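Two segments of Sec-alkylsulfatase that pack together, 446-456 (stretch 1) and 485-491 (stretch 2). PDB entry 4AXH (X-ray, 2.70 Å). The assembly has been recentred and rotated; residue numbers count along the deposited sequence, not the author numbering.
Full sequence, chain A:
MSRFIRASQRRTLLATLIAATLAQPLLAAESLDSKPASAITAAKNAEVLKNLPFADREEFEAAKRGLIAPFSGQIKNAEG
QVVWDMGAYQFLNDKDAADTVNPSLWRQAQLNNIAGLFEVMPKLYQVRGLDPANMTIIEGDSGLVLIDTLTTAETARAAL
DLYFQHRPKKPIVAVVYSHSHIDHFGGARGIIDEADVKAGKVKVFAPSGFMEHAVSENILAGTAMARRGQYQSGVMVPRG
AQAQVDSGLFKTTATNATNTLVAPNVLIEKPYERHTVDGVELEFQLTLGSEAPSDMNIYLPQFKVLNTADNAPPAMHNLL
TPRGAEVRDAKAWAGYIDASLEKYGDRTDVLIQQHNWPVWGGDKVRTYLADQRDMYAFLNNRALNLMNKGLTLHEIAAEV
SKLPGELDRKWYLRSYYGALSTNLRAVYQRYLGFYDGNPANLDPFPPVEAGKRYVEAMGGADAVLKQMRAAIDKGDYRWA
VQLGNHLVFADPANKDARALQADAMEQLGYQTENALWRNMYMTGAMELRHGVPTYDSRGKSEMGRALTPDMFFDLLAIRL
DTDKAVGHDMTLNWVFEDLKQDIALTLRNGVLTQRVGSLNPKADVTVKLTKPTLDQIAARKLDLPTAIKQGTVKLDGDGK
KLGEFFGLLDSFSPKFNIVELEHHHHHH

Stretch 1 446-456: PPVEAGKRYVE
Stretch 2, residues 485-491: NHLVFAD

Two helices, 447-456 and 485-490, cross with their N-to-C directions at 114° (signed crossing angle -114°) and their axes only 7.4 Å apart, burying 498 Å² in total. Pro 446, extended at -65/158, occupies the N-cap position, right before the first helix; residues 447-456 and 485-490 are helical, mostly near -65/-45, and Asp 491 (-157/96) is the first to leave. The close approach depends on Gly 451, whose CA lies 3.8 Å from the CA of His 486 and 3.3 Å from His 486 O; a CB here would fall 2.5 Å from that oxygen. In the same register, Val 448 CA lies 4.6 Å from Phe 489 CA, and Lys 452 CA 4.6 Å from Ala 490 CA.

Along the second helix, Asn 485 (chi1 t) makes no contact. His 486 (chi1 -75°, chi2 -76°), the residue most covered (91 Å²), leaves CA sideways and fits as a knob among Ala 450, Gly 451, Tyr 454 and Val 455. Its CE1 comes within 3.3 Å of Tyr 454 CD2, the rings oblique with centroids 4.6 Å apart and planes at 54°; Tyr 454 has chi1 -85° and chi2 -75°. The CA-to-CB bond of Leu 487 points away, but its t,p rotamer brings CD1 back to 3.8 Å from CG1 of Val 455 (chi1 t), a buried apolar contact. Val 488 takes no part.

The CA-to-CB bond of Phe 489 (chi1 -85°, chi2 76°) points toward the first helix, and its CD2 lies 3.6 Å from Pro 447 CB, an apolar pairing suited to both side chains. Val 448 (chi1 p) adds CG2 at 3.4 Å from Phe 489 O. Ala 490 also points toward its partner, its small CB resting 3.8 Å from Gly 451 C and 4.4 Å from Val 455 CG2. Long and exposed, Lys 452 (chi1 -91°, chi2 -96°, chi3 t, chi4 p) lays CG 3.8 Å from Ala 490 CB and donates a weak hydrogen bond from NZ to Ala 490 O at 3.0 Å, the single hydrogen bond between the stretches.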

ATOM      1  N   PRO A 446     -16.165  -9.740  11.808  1.00 76.96           N
ATOM      2  CA  PRO A 446     -16.341 -10.116  10.394  1.00 76.52           C
ATOM      3  C   PRO A 446     -17.768  -9.835   9.891  1.00 78.88           C
ATOM      4  O   PRO A 446     -18.665  -9.694  10.726  1.00 77.89           O
ATOM      5  CB  PRO A 446     -15.970 -11.598  10.363  1.00 78.41           C
ATOM      6  CG  PRO A 446     -16.145 -12.065  11.735  1.00 82.91           C
ATOM      7  CD  PRO A 446     -15.890 -10.922  12.647  1.00 78.46           C
ATOM      8  N   PRO A 447     -17.998  -9.684   8.558  1.00 74.42           N
ATOM      9  CA  PRO A 447     -19.336  -9.291   8.075  1.00 73.89           C
ATOM     10  C   PRO A 447     -20.563  -9.996   8.671  1.00 79.22           C
ATOM     11  O   PRO A 447     -21.450  -9.334   9.229  1.00 78.65           O
ATOM     12  CB  PRO A 447     -19.220  -9.430   6.558  1.00 75.26           C
ATOM     13  CG  PRO A 447     -17.796  -9.218   6.274  1.00 79.82           C
ATOM     14  CD  PRO A 447     -17.034  -9.765   7.439  1.00 75.62           C
ATOM     15  N   VAL A 448     -20.600 -11.331   8.577  1.00 76.01           N
ATOM     16  CA  VAL A 448     -21.695 -12.152   9.100  1.00 75.13           C
ATOM     17  C   VAL A 448     -21.894 -11.976  10.634  1.00 76.52           C
ATOM     18  O   VAL A 448     -23.033 -11.843  11.088  1.00 75.48           O
ATOM     19  CB  VAL A 448     -21.576 -13.620   8.603  1.00 78.95           C
ATOM     20  CG1 VAL A 448     -20.129 -14.121   8.649  1.00 78.94           C
ATOM     21  CG2 VAL A 448     -22.522 -14.561   9.342  1.00 78.61           C
ATOM     22  N   GLU A 449     -20.793 -11.893  11.404  1.00 71.92           N
ATOM     23  CA  GLU A 449     -20.844 -11.697  12.854  1.00 71.29           C
ATOM     24  C   GLU A 449     -21.318 -10.308  13.233  1.00 74.51           C
ATOM     25  O   GLU A 449     -22.150 -10.175  14.128  1.00 74.74           O
ATOM     26  CB  GLU A 449     -19.488 -12.002  13.506  1.00 72.80           C
ATOM     27  CG  GLU A 449     -19.445 -13.354  14.189  1.00 85.99           C
ATOM     28  CD  GLU A 449     -19.792 -13.289  15.661  1.00108.48           C
ATOM     29  OE1 GLU A 449     -18.888 -12.946  16.458  1.00102.89           O
ATOM     30  OE2 GLU A 449     -20.970 -13.532  16.015  1.00101.18           O
ATOM     31  N   ALA A 450     -20.801  -9.274  12.559  1.00 70.13           N
ATOM     32  CA  ALA A 450     -21.192  -7.897  12.821  1.00 69.35           C
ATOM     33  C   ALA A 450     -22.673  -7.698  12.485  1.00 73.91           C
ATOM     34  O   ALA A 450     -23.421  -7.148  13.298  1.00 71.92           O
ATOM     35  CB  ALA A 450     -20.323  -6.949  12.013  1.00 69.79           C
ATOM     36  N   GLY A 451     -23.080  -8.213  11.320  1.00 72.96           N
ATOM     37  CA  GLY A 451     -24.445  -8.144  10.807  1.00 73.33           C
ATOM     38  C   GLY A 451     -25.501  -8.673  11.753  1.00 78.73           C
ATOM     39  O   GLY A 451     -26.550  -8.055  11.922  1.00 76.81           O
ATOM     40  N   LYS A 452     -25.206  -9.815  12.392  1.00 78.51           N
ATOM     41  CA  LYS A 452     -26.079 -10.478  13.367  1.00 79.08           C
ATOM     42  C   LYS A 452     -26.286  -9.602  14.623  1.00 82.14           C
ATOM     43  O   LYS A 452     -27.431  -9.357  15.007  1.00 81.49           O
ATOM     44  CB  LYS A 452     -25.518 -11.878  13.732  1.00 82.07           C
ATOM     45  CG  LYS A 452     -26.033 -13.019  12.851  1.00 96.73           C
ATOM     46  CD  LYS A 452     -27.230 -13.750  13.511  1.00108.14           C
ATOM     47  CE  LYS A 452     -27.963 -14.729  12.613  1.00117.12           C
ATOM     48  NZ  LYS A 452     -27.080 -15.813  12.079  1.00125.17           N
ATOM     49  N   ARG A 453     -25.172  -9.108  15.223  1.00 77.86           N
ATOM     50  CA  ARG A 453     -25.141  -8.244  16.407  1.00 76.97           C
ATOM     51  C   ARG A 453     -25.801  -6.902  16.173  1.00 79.86           C
ATOM     52  O   ARG A 453     -26.479  -6.398  17.069  1.00 81.06           O
ATOM     53  CB  ARG A 453     -23.704  -8.036  16.889  1.00 77.38           C
ATOM     54  CG  ARG A 453     -23.126  -9.241  17.606  1.00 93.61           C
ATOM     55  CD  ARG A 453     -21.793  -8.898  18.229  1.00110.10           C
ATOM     56  NE  ARG A 453     -21.415  -9.822  19.298  1.00124.06           N
ATOM     57  CZ  ARG A 453     -20.770 -10.963  19.096  1.00142.13           C
ATOM     58  NH1 ARG A 453     -20.457 -11.346  17.868  1.00130.23           N
ATOM     59  NH2 ARG A 453     -20.446 -11.740  20.121  1.00132.07           N
ATOM     60  N   TYR A 454     -25.605  -6.319  14.987  1.00 74.07           N
ATOM     61  CA  TYR A 454     -26.199  -5.034  14.653  1.00 73.59           C
ATOM     62  C   TYR A 454     -27.714  -5.156  14.461  1.00 79.00           C
ATOM     63  O   TYR A 454     -28.450  -4.360  15.037  1.00 78.99           O
ATOM     64  CB  TYR A 454     -25.523  -4.389  13.431  1.00 74.28           C
ATOM     65  CG  TYR A 454     -24.271  -3.583  13.740  1.00 74.96           C
ATOM     66  CD1 TYR A 454     -24.350  -2.324  14.327  1.00 76.18           C
ATOM     67  CD2 TYR A 454     -23.012  -4.051  13.377  1.00 75.80           C
ATOM     68  CE1 TYR A 454     -23.200  -1.568  14.578  1.00 76.48           C
ATOM     69  CE2 TYR A 454     -21.859  -3.312  13.632  1.00 76.61           C
ATOM     70  CZ  TYR A 454     -21.954  -2.072  14.229  1.00 83.90           C
ATOM     71  OH  TYR A 454     -20.787  -1.383  14.460  1.00 85.10           O
ATOM     72  N   VAL A 455     -28.181  -6.171  13.687  1.00 77.06           N
ATOM     73  CA  VAL A 455     -29.612  -6.462  13.423  1.00 76.98           C
ATOM     74  C   VAL A 455     -30.368  -6.634  14.755  1.00 81.72           C
ATOM     75  O   VAL A 455     -31.432  -6.042  14.937  1.00 80.45           O
ATOM     76  CB  VAL A 455     -29.809  -7.655  12.429  1.00 79.69           C
ATOM     77  CG1 VAL A 455     -31.250  -8.165  12.417  1.00 78.84           C
ATOM     78  CG2 VAL A 455     -29.378  -7.266  11.017  1.00 79.20           C
ATOM     79  N   GLU A 456     -29.768  -7.394  15.692  1.00 79.70           N
ATOM     80  CA  GLU A 456     -30.251  -7.621  17.055  1.00 79.63           C
ATOM     81  C   GLU A 456     -30.355  -6.259  17.776  1.00 81.04           C
ATOM     82  O   GLU A 456     -31.435  -5.921  18.264  1.00 81.49           O
ATOM     83  CB  GLU A 456     -29.284  -8.585  17.791  1.00 81.34           C
ATOM     84  CG  GLU A 456     -29.449  -8.710  19.303  1.00 93.81           C
ATOM     85  CD  GLU A 456     -28.133  -8.889  20.041  1.00122.63           C
ATOM     86  OE1 GLU A 456     -27.334  -7.924  20.055  1.00123.11           O
ATOM     87  OE2 GLU A 456     -27.866 -10.009  20.541  1.00116.11           O
ATOM     88  N   ASN A 485     -26.966  -4.683   4.196  1.00 55.15           N
ATOM     89  CA  ASN A 485     -25.763  -5.513   4.238  1.00 55.95           C
ATOM     90  C   ASN A 485     -25.720  -6.301   5.532  1.00 61.13           C
ATOM     91  O   ASN A 485     -25.384  -7.486   5.515  1.00 60.08           O
ATOM     92  CB  ASN A 485     -24.466  -4.671   4.064  1.00 54.58           C
ATOM     93  CG  ASN A 485     -23.265  -5.494   3.641  1.00 57.83           C
ATOM     94  OD1 ASN A 485     -23.311  -6.218   2.618  1.00 52.44           O
ATOM     95  ND2 ASN A 485     -22.174  -5.423   4.433  1.00 36.69           N
ATOM     96  N   HIS A 486     -26.092  -5.648   6.648  1.00 59.50           N
ATOM     97  CA  HIS A 486     -26.124  -6.290   7.962  1.00 59.63           C
ATOM     98  C   HIS A 486     -27.130  -7.426   7.984  1.00 64.85           C
ATOM     99  O   HIS A 486     -26.814  -8.492   8.500  1.00 62.89           O
ATOM    100  CB  HIS A 486     -26.413  -5.277   9.079  1.00 59.70           C
ATOM    101  CG  HIS A 486     -25.232  -4.419   9.407  1.00 62.77           C
ATOM    102  ND1 HIS A 486     -24.113  -4.716  10.106  1.00 64.30           N
ATOM    103  CD2 HIS A 486     -25.146  -3.119   8.964  1.00 64.34           C
ATOM    104  CE1 HIS A 486     -23.332  -3.591  10.105  1.00 63.56           C
ATOM    105  NE2 HIS A 486     -23.980  -2.672   9.399  1.00 63.85           N
ATOM    106  N   LEU A 487     -28.315  -7.212   7.377  1.00 64.72           N
ATOM    107  CA  LEU A 487     -29.357  -8.224   7.336  1.00 66.38           C
ATOM    108  C   LEU A 487     -29.017  -9.387   6.427  1.00 71.59           C
ATOM    109  O   LEU A 487     -29.103 -10.527   6.884  1.00 72.37           O
ATOM    110  CB  LEU A 487     -30.757  -7.649   7.042  1.00 67.03           C
ATOM    111  CG  LEU A 487     -31.937  -8.598   7.349  1.00 73.13           C
ATOM    112  CD1 LEU A 487     -31.873  -9.159   8.763  1.00 73.42           C
ATOM    113  CD2 LEU A 487     -33.259  -7.906   7.150  1.00 77.83           C
ATOM    114  N   VAL A 488     -28.621  -9.106   5.163  1.00 67.23           N
ATOM    115  CA  VAL A 488     -28.236 -10.117   4.166  1.00 66.37           C
ATOM    116  C   VAL A 488     -27.108 -11.031   4.697  1.00 71.16           C
ATOM    117  O   VAL A 488     -27.194 -12.237   4.509  1.00 71.74           O
ATOM    118  CB  VAL A 488     -27.960  -9.506   2.754  1.00 68.94           C
ATOM    119  CG1 VAL A 488     -27.316 -10.515   1.796  1.00 68.18           C
ATOM    120  CG2 VAL A 488     -29.243  -8.946   2.153  1.00 68.52           C
ATOM    121  N   PHE A 489     -26.113 -10.483   5.419  1.00 67.33           N
ATOM    122  CA  PHE A 489     -25.043 -11.306   5.990  1.00 67.41           C
ATOM    123  C   PHE A 489     -25.477 -12.106   7.228  1.00 71.32           C
ATOM    124  O   PHE A 489     -25.000 -13.224   7.417  1.00 71.24           O
ATOM    125  CB  PHE A 489     -23.768 -10.489   6.220  1.00 69.48           C
ATOM    126  CG  PHE A 489     -22.919 -10.412   4.977  1.00 71.59           C
ATOM    127  CD1 PHE A 489     -23.268  -9.568   3.928  1.00 75.02           C
ATOM    128  CD2 PHE A 489     -21.791 -11.209   4.836  1.00 74.53           C
ATOM    129  CE1 PHE A 489     -22.499  -9.523   2.759  1.00 76.37           C
ATOM    130  CE2 PHE A 489     -21.007 -11.145   3.681  1.00 77.35           C
ATOM    131  CZ  PHE A 489     -21.372 -10.309   2.647  1.00 75.57           C
ATOM    132  N   ALA A 490     -26.406 -11.556   8.036  1.00 67.17           N
ATOM    133  CA  ALA A 490     -26.953 -12.217   9.220  1.00 66.59           C
ATOM    134  C   ALA A 490     -27.821 -13.406   8.793  1.00 70.21           C
ATOM    135  O   ALA A 490     -27.820 -14.439   9.462  1.00 68.95           O
ATOM    136  CB  ALA A 490     -27.785 -11.232  10.031  1.00 67.26           C
ATOM    137  N   ASP A 491     -28.540 -13.255   7.665  1.00 67.89           N
ATOM    138  CA  ASP A 491     -29.434 -14.253   7.087  1.00 67.32           C
ATOM    139  C   ASP A 491     -29.606 -13.982   5.589  1.00 69.35           C
ATOM    140  O   ASP A 491     -30.454 -13.161   5.223  1.00 68.78           O
ATOM    141  CB  ASP A 491     -30.794 -14.240   7.817  1.00 69.83           C
ATOM    142  CG  ASP A 491     -31.855 -15.134   7.202  1.00 87.56           C
ATOM    143  OD1 ASP A 491     -31.785 -16.368   7.410  1.00 91.16           O
ATOM    144  OD2 ASP A 491     -32.757 -14.602   6.521  1.00 89.38           O
TER